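Local atomic coordinates of ubiquitin-conjugating enzyme E2, putative (Trypanosoma cruzi, PDB entry 4DS2), a protein that probably carries activated ubiquitin, or a ubiquitin-like protein, as a thioester and passes it on toward substrates, as ubiquitin-conjugating E2 enzymes do. Residues S9-R12 / I13-L17; K18-L21 / E22-D25; E152-P155 / Q156-A159. One frame throughout, in Å; residues are numbered along the deposited sequence.

In the fold
Interactions 1 and 2 follow each other on helix 11-27, with centres 13 Å apart and segments that adjoin at Leu-17 and Lys-18. This N-terminal helix precedes the four-stranded antiparallel sheet and packs on its strands 40-46 and 51-57, the arrangement of the E2 fold. Interaction 3 comes last along the chain, at the break between helices 145-153 and 155-162, and on the opposite side of the chain's centre. Its centre is about 42 Å from that of interaction 1 and 37 Å from that of interaction 2, with nearest atoms about 30 and 25 Å away. The first two describe the sheet-packed helix, the third the junction of the last two helices at the domain's far end.

Interaction 1: residues S9-R12 / I13-L17; sequences SNKR and IIKDL
Arg-12 reaches one helical turn forward to Asp-16. Its CB merely adjoins the next peptide. The chain beyond is bent at chi2 and chi3, and this double bend folds the head over toward Asp-16; CD passes 4.2 Å from Lys-15 CD. CZ stands 3.9 Å from both Asp-16 OD1 and OD2, and NH1 is 2.7 Å from each of these two oxygens; the salt bridge and its weak hydrogen bond are assigned to OD2. The carboxylate sits at the guanidinium edge, but the two planes are 44° apart and the N-H is bent away from the oxygen, which accounts for the weakness of the bond. NH2 goes elsewhere, to the carbonyls of Pro-116 and Gln-118, while Asp-16 OD2 also accepts from Ala-120 N and bonds to Tyr-81 OH.

Before them, Asn-10 is the N-cap of helix 11-27. With CG swung anti to its backbone N (chi1 -168°), OD1 faces the first turn: it accepts from Ile-13 N at 3.1 Å, and weakly from Arg-12 N. The amide carbon CG also lies 3.6 Å from Ile-13 CG1, and ND2 is held by Tyr-81 O. Helix start and ion pair thus both connect to Tyr-81, and the buried carboxylate, met by a guanidinium and a backbone N-H, is probably stabilised as an anion.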
loop_
_atom_site.group_PDB
_atom_site.type_symbol
_atom_site.label_atom_id
_atom_site.label_comp_id
_atom_site.label_asym_id
_atom_site.label_seq_id
_atom_site.Cartn_x
_atom_site.Cartn_y
_atom_site.Cartn_z
ATOM N N SER A 9 4.909 -12.048 21.543
ATOM C CA SER A 9 3.419 -12.086 21.280
ATOM C C SER A 9 2.928 -10.625 21.244
ATOM O O SER A 9 3.354 -9.834 22.092
ATOM C CB SER A 9 2.606 -12.930 22.324
ATOM O OG SER A 9 1.166 -12.900 22.148
ATOM N N ASN A 10 2.132 -10.262 20.227
ATOM C CA ASN A 10 1.363 -9.015 20.197
ATOM C C ASN A 10 -0.129 -9.343 19.942
ATOM O O ASN A 10 -0.471 -9.825 18.880
ATOM C CB ASN A 10 1.909 -8.078 19.119
ATOM C CG ASN A 10 1.354 -6.669 19.238
ATOM O OD1 ASN A 10 0.157 -6.421 18.998
ATOM N ND2 ASN A 10 2.217 -5.731 19.597
ATOM N N LYS A 11 -0.996 -9.115 20.923
ATOM C CA LYS A 11 -2.402 -9.483 20.810
ATOM C C LYS A 11 -3.027 -8.907 19.524
ATOM O O LYS A 11 -3.825 -9.597 18.834
ATOM C CB LYS A 11 -3.179 -9.031 22.066
ATOM C CG LYS A 11 -4.435 -9.855 22.369
ATOM C CD LYS A 11 -5.632 -9.457 21.474
ATOM C CE LYS A 11 -6.433 -10.614 20.853
ATOM N NZ LYS A 11 -7.772 -10.141 20.344
ATOM N N ARG A 12 -2.640 -7.677 19.175
ATOM C CA ARG A 12 -3.262 -6.944 18.073
ATOM C C ARG A 12 -2.697 -7.191 16.681
ATOM O O ARG A 12 -3.416 -6.994 15.696
ATOM C CB ARG A 12 -3.235 -5.454 18.361
ATOM C CG ARG A 12 -4.330 -4.993 19.318
ATOM C CD ARG A 12 -5.667 -4.853 18.599
ATOM N NE ARG A 12 -5.815 -3.470 18.166
ATOM C CZ ARG A 12 -5.671 -3.031 16.931
ATOM N NH1 ARG A 12 -5.400 -3.852 15.944
ATOM N NH2 ARG A 12 -5.825 -1.746 16.672
ATOM N N ILE A 13 -1.435 -7.570 16.556
ATOM C CA ILE A 13 -0.898 -7.907 15.256
ATOM C C ILE A 13 -1.583 -9.205 14.773
ATOM O O ILE A 13 -2.002 -9.309 13.593
ATOM C CB ILE A 13 0.636 -8.130 15.264
ATOM C CG1 ILE A 13 1.416 -6.849 15.601
ATOM C CG2 ILE A 13 1.108 -8.610 13.905
ATOM C CD1 ILE A 13 2.915 -7.024 15.615
ATOM N N ILE A 14 -1.638 -10.195 15.682
ATOM C CA ILE A 14 -2.234 -11.507 15.434
ATOM C C ILE A 14 -3.742 -11.341 15.144
ATOM O O ILE A 14 -4.245 -11.851 14.117
ATOM C CB ILE A 14 -1.993 -12.447 16.646
ATOM C CG1 ILE A 14 -0.505 -12.822 16.746
ATOM C CG2 ILE A 14 -2.849 -13.692 16.554
ATOM C CD1 ILE A 14 0.015 -13.188 18.122
ATOM N N LYS A 15 -4.447 -10.592 16.015
ATOM C CA LYS A 15 -5.881 -10.284 15.794
ATOM C C LYS A 15 -6.126 -9.616 14.412
ATOM O O LYS A 15 -7.038 -10.032 13.675
ATOM C CB LYS A 15 -6.442 -9.416 16.921
ATOM C CG LYS A 15 -7.969 -9.185 16.862
ATOM C CD LYS A 15 -8.357 -7.685 16.928
ATOM C CE LYS A 15 -9.869 -7.459 17.124
ATOM N NZ LYS A 15 -10.349 -6.039 17.265
ATOM N N ASP A 16 -5.303 -8.623 14.056
ATOM C CA ASP A 16 -5.395 -7.984 12.721
ATOM C C ASP A 16 -4.989 -8.834 11.526
ATOM O O ASP A 16 -5.521 -8.609 10.440
ATOM C CB ASP A 16 -4.598 -6.692 12.649
ATOM C CG ASP A 16 -5.200 -5.593 13.496
ATOM O OD1 ASP A 16 -6.155 -5.842 14.270
ATOM O OD2 ASP A 16 -4.704 -4.457 13.403
ATOM N N LEU A 17 -4.073 -9.793 11.700
ATOM C CA LEU A 17 -3.726 -10.723 10.620
ATOM C C LEU A 17 -4.912 -11.676 10.378
ATOM O O LEU A 17 -5.357 -11.836 9.248
ATOM C CB LEU A 17 -2.440 -11.492 10.943
ATOM C CG LEU A 17 -1.974 -12.500 9.875
ATOM C CD1 LEU A 17 -2.073 -11.951 8.448
ATOM C CD2 LEU A 17 -0.572 -12.957 10.238
#

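Interaction 2: residues K18-L21 / E22-D25; sequences KLLL and EEVD
Leu-20 and Val-24 meet one turn apart on the buried side of the helix, with Leu-20 CD1 3.9 Å from Val-24 CG2. Leu-20 CG is anti to the backbone N (chi1 -179°), which sends the isobutyl group forward along the helix toward the valine branch. Beneath them, Val-24 N donates to Leu-20 O at 2.8 Å, the shortest of the four i to i+4 backbone bonds here and nearly straight, with an N-H...O angle of 167°. Both side chains touch Val-44 of strand 40-46, and Leu-20 also Trp-52 and Leu-54 of strand 51-57. This is the face by which the N-terminal helix of the E2 fold lies against the antiparallel sheet.

Toward solvent the contacts are thinner. Glu-22 lays CB and CG against Lys-18 O, with CB 3.4 Å from that oxygen, but its carboxylate end is loose, and its OE1 comes no nearer to Leu-19 CD2 than 4.1 Å. Lys-18 and Asp-25 are likewise exposed, as is Leu-21, although its side chain also touches Val-44. Glu-23 lies between the two regimes: OE1 makes a weak hydrogen bond to Ser-121 OG, and OE2 a long, weak ion pair with Lys-125, both on helix 120-132.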
loop_
_atom_site.group_PDB
_atom_site.type_symbol
_atom_site.label_atom_id
_atom_site.label_comp_id
_atom_site.label_asym_id
_atom_site.label_seq_id
_atom_site.Cartn_x
_atom_site.Cartn_y
_atom_site.Cartn_z
ATOM N N LYS A 18 -5.433 -12.280 11.451
ATOM C CA LYS A 18 -6.639 -13.122 11.369
ATOM C C LYS A 18 -7.772 -12.385 10.668
ATOM O O LYS A 18 -8.539 -12.986 9.909
ATOM C CB LYS A 18 -7.101 -13.539 12.763
ATOM C CG LYS A 18 -6.113 -14.408 13.512
ATOM C CD LYS A 18 -6.605 -14.803 14.911
ATOM C CE LYS A 18 -5.582 -15.624 15.708
ATOM N NZ LYS A 18 -6.123 -16.908 16.310
ATOM N N LEU A 19 -7.882 -11.078 10.922
ATOM C CA LEU A 19 -8.983 -10.277 10.329
ATOM C C LEU A 19 -8.730 -10.031 8.842
ATOM O O LEU A 19 -9.663 -10.125 8.056
ATOM C CB LEU A 19 -9.231 -8.952 11.075
ATOM C CG LEU A 19 -10.354 -9.004 12.146
ATOM C CD1 LEU A 19 -10.385 -7.752 13.014
ATOM C CD2 LEU A 19 -11.745 -9.215 11.564
ATOM N N LEU A 20 -7.472 -9.750 8.468
ATOM C CA LEU A 20 -7.118 -9.585 7.053
ATOM C C LEU A 20 -7.356 -10.864 6.234
ATOM O O LEU A 20 -7.876 -10.806 5.134
ATOM C CB LEU A 20 -5.667 -9.162 6.902
ATOM C CG LEU A 20 -5.208 -8.938 5.454
ATOM C CD1 LEU A 20 -6.039 -7.889 4.741
ATOM C CD2 LEU A 20 -3.739 -8.520 5.454
ATOM N N LEU A 21 -6.955 -12.008 6.789
ATOM C CA LEU A 21 -7.081 -13.319 6.145
ATOM C C LEU A 21 -8.527 -13.688 5.908
ATOM O O LEU A 21 -8.881 -14.220 4.868
ATOM C CB LEU A 21 -6.414 -14.390 7.023
ATOM C CG LEU A 21 -4.881 -14.309 7.116
ATOM C CD1 LEU A 21 -4.421 -15.326 8.136
ATOM C CD2 LEU A 21 -4.202 -14.531 5.765
ATOM N N GLU A 22 -9.360 -13.371 6.887
ATOM C CA GLU A 22 -10.793 -13.525 6.750
ATOM C C GLU A 22 -11.397 -12.677 5.603
ATOM O O GLU A 22 -12.268 -13.154 4.842
ATOM C CB GLU A 22 -11.438 -13.234 8.103
ATOM C CG GLU A 22 -11.052 -14.276 9.165
ATOM C CD GLU A 22 -11.800 -14.141 10.487
ATOM O OE1 GLU A 22 -12.563 -13.163 10.659
ATOM O OE2 GLU A 22 -11.630 -15.024 11.360
ATOM N N GLU A 23 -10.906 -11.447 5.447
ATOM C CA GLU A 23 -11.386 -10.536 4.396
ATOM C C GLU A 23 -10.866 -10.864 3.004
ATOM O O GLU A 23 -11.596 -10.735 2.027
ATOM C CB GLU A 23 -10.947 -9.115 4.680
ATOM C CG GLU A 23 -11.515 -8.488 5.936
ATOM C CD GLU A 23 -10.656 -7.305 6.389
ATOM O OE1 GLU A 23 -10.590 -7.064 7.622
ATOM O OE2 GLU A 23 -10.040 -6.623 5.501
ATOM N N VAL A 24 -9.592 -11.235 2.930
ATOM C CA VAL A 24 -8.962 -11.680 1.694
ATOM C C VAL A 24 -9.577 -12.962 1.105
ATOM O O VAL A 24 -9.480 -13.167 -0.103
ATOM C CB VAL A 24 -7.470 -11.943 1.884
ATOM C CG1 VAL A 24 -6.929 -12.708 0.690
ATOM C CG2 VAL A 24 -6.730 -10.625 2.055
ATOM N N ASP A 25 -10.182 -13.819 1.941
ATOM C CA ASP A 25 -10.876 -15.038 1.475
ATOM C C ASP A 25 -12.346 -14.823 1.188
ATOM O O ASP A 25 -12.936 -15.572 0.423
ATOM C CB ASP A 25 -10.698 -16.162 2.465
ATOM C CG ASP A 25 -9.246 -16.545 2.599
ATOM O OD1 ASP A 25 -8.680 -17.047 1.607
ATOM O OD2 ASP A 25 -8.635 -16.303 3.664
#

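Interaction 3: residues E152-P155 / Q156-A159; sequences EKFP and QDFA
The ring of Phe-154 is approached obliquely by two polar groups from the following turn, Asp-157 OD2 and Gln-156 NE2. OD2 lies 3.6 Å from Phe-154 CD1, with the carboxylate turned 39° from the ring; the Gln-156 amide stands more steeply, at 72°. Tyr-150, in the preceding helix, meets the same ring with its own. The second aromatic ring, Phe-158, has Pro-155 O at its edge, near its plane, and reaches inward to Tyr-64 and Tyr-135.

Gln-156 owes its place to its torsions: CG lies between the backbone N and the carbonyl carbon (chi1 71°), and the bend at chi2 folds the amide back over the start of the helix. OE1 thereby comes to 3.6 Å from Pro-155 CD, alongside the pyrrolidine ring. NE2 donates to Asp-157 OD1 at 2.8 Å; the oxygen lies close to the amide plane, whereas the donor arrives from above the carboxylate plane.

Phe-154 marks the break between helices 145-153 and 155-162, being the first residue to leave the former and the N-cap position of the latter. Its carbonyl accepts from Phe-158 N at 2.8 Å, opening the new helix, with proline as first residue. Gln-156 is exposed and Asp-157 partly so, whereas Phe-158 is buried; the Gln-156 N-H would be expected to stabilise the Asp-157 carboxylate beside the aromatic ring.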
loop_
_atom_site.group_PDB
_atom_site.type_symbol
_atom_site.label_atom_id
_atom_site.label_comp_id
_atom_site.label_asym_id
_atom_site.label_seq_id
_atom_site.Cartn_x
_atom_site.Cartn_y
_atom_site.Cartn_z
ATOM N N GLU A 152 2.121 16.621 -13.450
ATOM C CA GLU A 152 1.515 17.947 -13.475
ATOM C C GLU A 152 1.582 18.594 -14.854
ATOM O O GLU A 152 0.665 19.301 -15.249
ATOM C CB GLU A 152 2.148 18.858 -12.420
ATOM C CG GLU A 152 1.471 18.760 -11.053
ATOM C CD GLU A 152 2.220 19.500 -9.940
ATOM O OE1 GLU A 152 3.359 19.976 -10.157
ATOM O OE2 GLU A 152 1.672 19.597 -8.823
ATOM N N LYS A 153 2.655 18.319 -15.591
ATOM C CA LYS A 153 2.883 18.961 -16.885
ATOM C C LYS A 153 2.790 18.057 -18.085
ATOM O O LYS A 153 2.615 18.535 -19.189
ATOM C CB LYS A 153 4.209 19.709 -16.839
ATOM C CG LYS A 153 4.015 20.905 -15.914
ATOM C CD LYS A 153 5.165 21.853 -15.726
ATOM C CE LYS A 153 4.960 22.614 -14.415
ATOM N NZ LYS A 153 5.868 23.784 -14.216
ATOM N N PHE A 154 2.878 16.759 -17.879
ATOM C CA PHE A 154 2.648 15.811 -18.953
ATOM C C PHE A 154 1.736 14.694 -18.479
ATOM O O PHE A 154 2.123 13.515 -18.516
ATOM C CB PHE A 154 3.971 15.266 -19.486
ATOM C CG PHE A 154 4.863 16.333 -20.056
ATOM C CD1 PHE A 154 4.848 16.621 -21.412
ATOM C CD2 PHE A 154 5.686 17.084 -19.222
ATOM C CE1 PHE A 154 5.647 17.627 -21.929
ATOM C CE2 PHE A 154 6.489 18.087 -19.728
ATOM C CZ PHE A 154 6.474 18.361 -21.084
ATOM N N PRO A 155 0.490 15.060 -18.089
ATOM C CA PRO A 155 -0.484 14.089 -17.556
ATOM C C PRO A 155 -0.579 12.844 -18.416
ATOM O O PRO A 155 -0.630 11.727 -17.908
ATOM C CB PRO A 155 -1.825 14.843 -17.608
ATOM C CG PRO A 155 -1.465 16.287 -17.641
ATOM C CD PRO A 155 -0.135 16.374 -18.338
ATOM N N GLN A 156 -0.581 13.061 -19.722
ATOM C CA GLN A 156 -0.781 11.987 -20.688
ATOM C C GLN A 156 0.522 11.143 -20.875
ATOM O O GLN A 156 0.455 9.900 -20.907
ATOM C CB GLN A 156 -1.420 12.542 -21.989
ATOM C CG GLN A 156 -0.512 13.418 -22.873
ATOM C CD GLN A 156 -0.110 14.762 -22.262
ATOM O OE1 GLN A 156 -0.945 15.483 -21.715
ATOM N NE2 GLN A 156 1.174 15.103 -22.373
ATOM N N ASP A 157 1.693 11.794 -20.913
ATOM C CA ASP A 157 2.978 11.080 -21.064
ATOM C C ASP A 157 3.343 10.311 -19.786
ATOM O O ASP A 157 4.069 9.317 -19.860
ATOM C CB ASP A 157 4.131 12.033 -21.420
ATOM C CG ASP A 157 3.877 12.858 -22.705
ATOM O OD1 ASP A 157 2.742 12.891 -23.224
ATOM O OD2 ASP A 157 4.833 13.491 -23.198
ATOM N N PHE A 158 2.865 10.791 -18.624
ATOM C CA PHE A 158 3.013 10.100 -17.310
ATOM C C PHE A 158 2.307 8.729 -17.290
ATOM O O PHE A 158 2.835 7.755 -16.742
ATOM C CB PHE A 158 2.481 10.989 -16.151
ATOM C CG PHE A 158 2.355 10.271 -14.817
ATOM C CD1 PHE A 158 1.225 9.530 -14.512
ATOM C CD2 PHE A 158 3.359 10.363 -13.860
ATOM C CE1 PHE A 158 1.122 8.869 -13.304
ATOM C CE2 PHE A 158 3.246 9.719 -12.643
ATOM C CZ PHE A 158 2.134 8.961 -12.371
ATOM N N ALA A 159 1.116 8.671 -17.888
ATOM C CA ALA A 159 0.362 7.415 -18.063
ATOM C C ALA A 159 1.145 6.360 -18.863
ATOM O O ALA A 159 1.301 5.218 -18.402
ATOM C CB ALA A 159 -0.967 7.685 -18.752
#